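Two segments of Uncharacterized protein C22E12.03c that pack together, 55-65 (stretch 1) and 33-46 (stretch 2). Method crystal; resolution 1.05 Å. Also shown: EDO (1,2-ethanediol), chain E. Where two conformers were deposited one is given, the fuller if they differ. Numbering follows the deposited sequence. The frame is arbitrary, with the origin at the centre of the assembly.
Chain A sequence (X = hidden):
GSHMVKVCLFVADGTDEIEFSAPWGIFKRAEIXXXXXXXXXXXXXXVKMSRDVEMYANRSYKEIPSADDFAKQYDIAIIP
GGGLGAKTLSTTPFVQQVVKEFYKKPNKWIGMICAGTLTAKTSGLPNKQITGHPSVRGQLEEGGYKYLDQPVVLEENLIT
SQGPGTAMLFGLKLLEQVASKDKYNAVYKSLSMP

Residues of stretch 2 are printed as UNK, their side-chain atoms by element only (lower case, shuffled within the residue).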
# COMPACT_ATOMS: atom_id res chain seq x y z
N MET A 55 5.40 10.74 5.72
CA MET A 55 4.95 11.13 4.35
C MET A 55 4.48 12.60 4.33
O MET A 55 3.62 12.89 5.17
CB MET A 55 3.78 10.23 3.88
CG MET A 55 3.16 10.57 2.53
SD MET A 55 1.82 9.42 2.11
CE MET A 55 0.61 10.18 3.14
N TYR A 56 4.77 13.40 3.27
CA TYR A 56 4.13 14.73 3.07
C TYR A 56 2.81 14.61 2.36
O TYR A 56 2.69 14.05 1.29
CB TYR A 56 4.99 15.66 2.21
CG TYR A 56 6.18 16.18 2.94
CD1 TYR A 56 6.07 17.21 3.87
CD2 TYR A 56 7.44 15.65 2.71
CE1 TYR A 56 7.18 17.65 4.56
CE2 TYR A 56 8.56 16.15 3.32
CZ TYR A 56 8.43 17.14 4.25
OH TYR A 56 9.51 17.56 4.98
N ALA A 57 1.81 15.19 2.98
CA ALA A 57 0.54 15.32 2.29
C ALA A 57 0.64 16.47 1.31
O ALA A 57 1.37 17.44 1.52
CB ALA A 57 -0.58 15.53 3.26
N ASN A 58 -0.19 16.44 0.28
CA ASN A 58 -0.22 17.54 -0.68
C ASN A 58 -0.78 18.84 -0.12
O ASN A 58 -0.35 19.92 -0.52
CB ASN A 58 -1.09 17.17 -1.90
CG ASN A 58 -0.60 16.01 -2.70
OD1 ASN A 58 -1.34 15.11 -3.00
ND2 ASN A 58 0.68 15.99 -3.02
N ARG A 59 -1.80 18.71 0.71
CA ARG A 59 -2.58 19.82 1.24
C ARG A 59 -2.87 19.59 2.71
O ARG A 59 -2.93 18.45 3.16
CB ARG A 59 -3.90 20.01 0.50
CG ARG A 59 -3.76 20.12 -1.01
CD ARG A 59 -5.08 20.51 -1.65
NE ARG A 59 -5.46 21.87 -1.28
CZ ARG A 59 -6.55 22.49 -1.69
NH1 ARG A 59 -7.52 21.83 -2.26
NH2 ARG A 59 -6.65 23.79 -1.48
N SER A 60 -3.14 20.69 3.42
CA SER A 60 -3.85 20.65 4.67
C SER A 60 -5.32 20.98 4.43
O SER A 60 -5.64 21.87 3.65
CB SER A 60 -3.28 21.69 5.63
OG SER A 60 -4.13 21.84 6.75
N TYR A 61 -6.22 20.35 5.18
CA TYR A 61 -7.63 20.68 5.08
C TYR A 61 -7.90 22.14 5.43
O TYR A 61 -8.91 22.69 5.01
CB TYR A 61 -8.52 19.76 5.89
CG TYR A 61 -8.66 20.08 7.35
CD1 TYR A 61 -7.61 20.08 8.22
CD2 TYR A 61 -9.91 20.31 7.90
CE1 TYR A 61 -7.77 20.31 9.58
CE2 TYR A 61 -10.09 20.52 9.25
CZ TYR A 61 -9.00 20.56 10.09
OH TYR A 61 -9.17 20.76 11.45
N LYS A 62 -7.01 22.77 6.19
CA LYS A 62 -7.20 24.15 6.58
C LYS A 62 -7.15 25.10 5.40
O LYS A 62 -7.56 26.26 5.49
CB LYS A 62 -6.19 24.55 7.65
CG LYS A 62 -6.33 23.76 8.94
CD LYS A 62 -5.45 24.21 10.08
CE LYS A 62 -5.57 23.24 11.25
NZ LYS A 62 -4.53 23.39 12.29
N GLU A 63 -6.65 24.61 4.27
CA GLU A 63 -6.64 25.36 3.01
C GLU A 63 -8.02 25.51 2.39
O GLU A 63 -8.18 26.29 1.43
CB GLU A 63 -5.75 24.71 1.97
CG GLU A 63 -4.29 24.65 2.35
CD GLU A 63 -3.49 23.73 1.47
OE1 GLU A 63 -3.81 23.60 0.26
OE2 GLU A 63 -2.51 23.12 1.97
N ILE A 64 -8.99 24.73 2.83
CA ILE A 64 -10.28 24.62 2.18
C ILE A 64 -11.31 25.23 3.12
O ILE A 64 -11.47 24.75 4.22
CB ILE A 64 -10.62 23.15 1.86
CG1 ILE A 64 -9.51 22.52 1.01
CG2 ILE A 64 -11.96 23.09 1.14
CD1 ILE A 64 -9.59 21.00 0.93
N PRO A 65 -11.97 26.35 2.72
CA PRO A 65 -12.65 27.16 3.73
C PRO A 65 -13.94 26.57 4.24
O PRO A 65 -14.43 27.03 5.27
CB PRO A 65 -12.84 28.50 3.04
CG PRO A 65 -12.85 28.17 1.57
CD PRO A 65 -11.80 27.09 1.46
N UNK A 33 -6.96 12.99 -11.37
CA UNK A 33 -6.34 13.83 -10.34
C UNK A 33 -6.72 13.43 -8.92
O UNK A 33 -7.90 13.21 -8.65
c UNK A 33 -7.12 15.18 -12.12
c UNK A 33 -6.83 15.23 -10.67
c UNK A 33 -7.63 13.82 -12.40
N UNK A 34 -5.72 13.40 -8.04
CA UNK A 34 -5.92 13.02 -6.65
C UNK A 34 -4.96 13.82 -5.78
O UNK A 34 -3.77 13.91 -6.10
c UNK A 34 -5.78 11.49 -6.44
c UNK A 34 -4.43 10.94 -6.89
c UNK A 34 -6.10 11.09 -5.01
c UNK A 34 -6.35 9.61 -4.84
N UNK A 35 -5.51 14.37 -4.69
CA UNK A 35 -4.72 15.06 -3.68
C UNK A 35 -4.85 14.30 -2.36
O UNK A 35 -5.95 13.86 -2.04
c UNK A 35 -5.25 16.48 -3.39
o UNK A 35 -5.86 18.44 -4.54
c UNK A 35 -5.07 17.48 -4.51
o UNK A 35 -4.12 17.34 -5.30
N UNK A 36 -3.78 14.28 -1.58
CA UNK A 36 -3.89 13.90 -0.18
C UNK A 36 -4.11 15.16 0.63
O UNK A 36 -3.45 16.18 0.43
c UNK A 36 -2.65 13.14 0.29
o UNK A 36 -1.48 13.91 0.05
N UNK A 37 -5.09 15.08 1.53
CA UNK A 37 -5.53 16.22 2.33
C UNK A 37 -5.45 15.85 3.80
O UNK A 37 -6.18 14.98 4.28
c UNK A 37 -6.95 16.67 1.93
c UNK A 37 -7.03 17.06 0.45
c UNK A 37 -7.41 17.81 2.81
N UNK A 38 -4.50 16.50 4.49
CA UNK A 38 -4.13 16.18 5.86
C UNK A 38 -5.01 16.92 6.85
O UNK A 38 -5.20 18.15 6.75
c UNK A 38 -0.98 16.43 10.03
c UNK A 38 -1.07 17.62 9.33
c UNK A 38 -1.52 15.29 9.49
c UNK A 38 -2.66 16.56 6.06
c UNK A 38 -2.10 15.34 8.21
c UNK A 38 -1.62 17.66 8.06
o UNK A 38 -0.44 16.47 11.30
c UNK A 38 -2.15 16.53 7.48
N UNK A 39 -5.44 16.18 7.87
CA UNK A 39 -6.13 16.71 9.01
C UNK A 39 -5.24 16.43 10.21
O UNK A 39 -5.10 15.30 10.66
c UNK A 39 -8.35 16.21 7.96
c UNK A 39 -7.49 16.01 9.19
c UNK A 39 -8.21 16.48 10.45
N UNK A 40 -4.65 17.48 10.78
CA UNK A 40 -3.76 17.31 11.91
C UNK A 40 -3.05 18.58 12.31
O UNK A 40 -3.30 19.64 11.73
N UNK A 41 -2.10 18.44 13.23
CA UNK A 41 -1.42 19.57 13.85
C UNK A 41 -0.16 19.99 13.12
O UNK A 41 0.36 21.06 13.40
c UNK A 41 -2.41 19.20 16.16
c UNK A 41 -3.35 20.37 15.90
o UNK A 41 -4.54 20.13 15.57
o UNK A 41 -2.90 21.53 16.03
c UNK A 41 -1.13 19.30 15.34
N UNK A 42 0.45 19.08 12.36
CA UNK A 42 1.75 19.37 11.79
C UNK A 42 1.66 20.49 10.73
O UNK A 42 1.16 20.29 9.63
c UNK A 42 2.37 18.09 11.20
n UNK A 42 4.74 17.98 11.62
o UNK A 42 4.04 18.92 9.70
c UNK A 42 3.80 18.31 10.75
N UNK A 43 2.44 21.54 10.92
CA UNK A 43 2.33 22.70 10.05
C UNK A 43 3.02 22.54 8.69
O UNK A 43 2.86 23.36 7.80
c UNK A 43 -0.18 24.70 13.04
c UNK A 43 0.60 24.36 11.77
c UNK A 43 2.10 24.29 12.01
c UNK A 43 2.88 23.93 10.76
n UNK A 43 -1.20 25.77 12.85
N UNK A 44 3.81 21.48 8.56
CA UNK A 44 4.58 21.24 7.35
C UNK A 44 3.94 20.16 6.47
O UNK A 44 4.53 19.75 5.47
o UNK A 44 7.32 21.57 9.54
c UNK A 44 6.74 21.91 8.49
c UNK A 44 6.02 20.84 7.71
o UNK A 44 6.52 23.10 8.17
N UNK A 45 2.79 19.67 6.93
CA UNK A 45 2.04 18.60 6.28
C UNK A 45 2.81 17.30 6.28
O UNK A 45 2.71 16.50 5.35
c UNK A 45 1.67 18.96 4.85
c UNK A 45 0.52 20.54 3.33
c UNK A 45 2.50 21.13 2.00
n UNK A 45 2.53 22.31 2.59
n UNK A 45 1.58 20.25 2.36
n UNK A 45 3.46 20.79 1.16
c UNK A 45 0.99 20.31 4.74
N UNK A 46 3.66 17.14 7.30
CA UNK A 46 4.37 15.90 7.48
C UNK A 46 3.54 15.01 8.37
O UNK A 46 3.22 15.36 9.51
c UNK A 46 6.84 14.11 7.00
c UNK A 46 6.57 14.87 8.30
c UNK A 46 7.89 15.19 9.01
c UNK A 46 5.76 16.15 8.06
C1 EDO E . 2.19 13.28 -1.45
O1 EDO E . 3.26 12.79 -0.72
C2 EDO E . 0.88 12.46 -1.54
O2 EDO E . 0.44 12.23 -0.28
O HOH W 1 -4.45 19.95 9.13

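Position 33 has three carbons that close a ring onto its own backbone N, and it touches nothing on stretch 1: Pro 33. Position 34 carries four carbons, forked at the first, one arm two carbons long. This is Ile 34, whose CA-to-CB bond points away from stretch 1 into a buried setting that suits a hydrocarbon.

Position 35 has two carbons, the second bearing two oxygens, one of them 3.6 Å from Arg 59 CD. It is Asp 35; its OD2 lies 4.4 Å from Arg 59 NH1, beyond a salt bridge, but an acid suits a site near this positive charge.

Position 36 has one carbon and one oxygen, and that oxygen accepts a hydrogen bond from Asn 58 N at 2.8 Å. This is Ser 36. Its backbone N donates to Asn 58 OD1 (2.9 Å) and its O accepts from Arg 59 N (3.0 Å), while its OG also shares a hydrogen bond of 2.6 Å with O2 of the ethanediol. Its short side chain puts the hydroxyl where it can meet both Asn 58 N and the ethanediol.

Position 37 has one carbon carrying two more, close to Tyr 61 and Ile 64. It is Val 37, with CG1 3.8 Å from Tyr 61 CB, a compact apolar side chain on the same sheet face as Arg 59.

Position 38 shows one carbon, 3.6 Å from Ala 57 CB at its CB, then a six-carbon ring bearing an oxygen: Tyr 38. The end of its side chain leads away from stretch 1.

Position 39 again has one carbon carrying two, one of these over a face of the Tyr 61 ring. In Val 39 this methyl, CG2, lies 4.2 Å from the ring centroid, a CH-pi contact.

Position 40 has no side-chain atoms and is Gly 40; a CB here would clash with Tyr 38 OH, at 2.3 Å.

Position 41 has three carbons, the third carrying two oxygens, one 4.5 Å from Lys 62 NZ: Glu 41, exposed, its charge within reach of solvent.

Position 42 has two carbons, the second bearing one oxygen and one nitrogen. Asn 42 makes no contact with stretch 1, but it opens a type I turn and its OD1 accepts from the backbone N atoms of positions 44 and 46.

Position 43, four carbons ending in a nitrogen near Lys 62, is Lys 43. Position 44, two carbons and two oxygens, its backbone O at the Tyr 56 ring edge, is Asp 44. Both charges suit exposed sites.

Position 45 has three carbons, a nitrogen donating to Ala 57 O at 2.9 Å, then a carbon with two more nitrogens: Arg 45. Its long side chain carries that donor, NE, across; its O accepts from Ala 57 N (2.9 Å).

Position 46 has four carbons, forked at the second, one tip over the Tyr 56 ring face. Apolar Leu 46 suits this CH-pi contact, made by CD1.

The contact works through backbone pairing: Tyr 38 N to Arg 59 O (2.8 Å) and Tyr 61 N to Tyr 38 O (2.9 Å) continue a parallel ladder, while Tyr 56 meets Leu 46 antiparallel. Aromatic-aliphatic packing reinforces both.

Stretch 2, residues 33-46: PIDSVYVGENKDRL
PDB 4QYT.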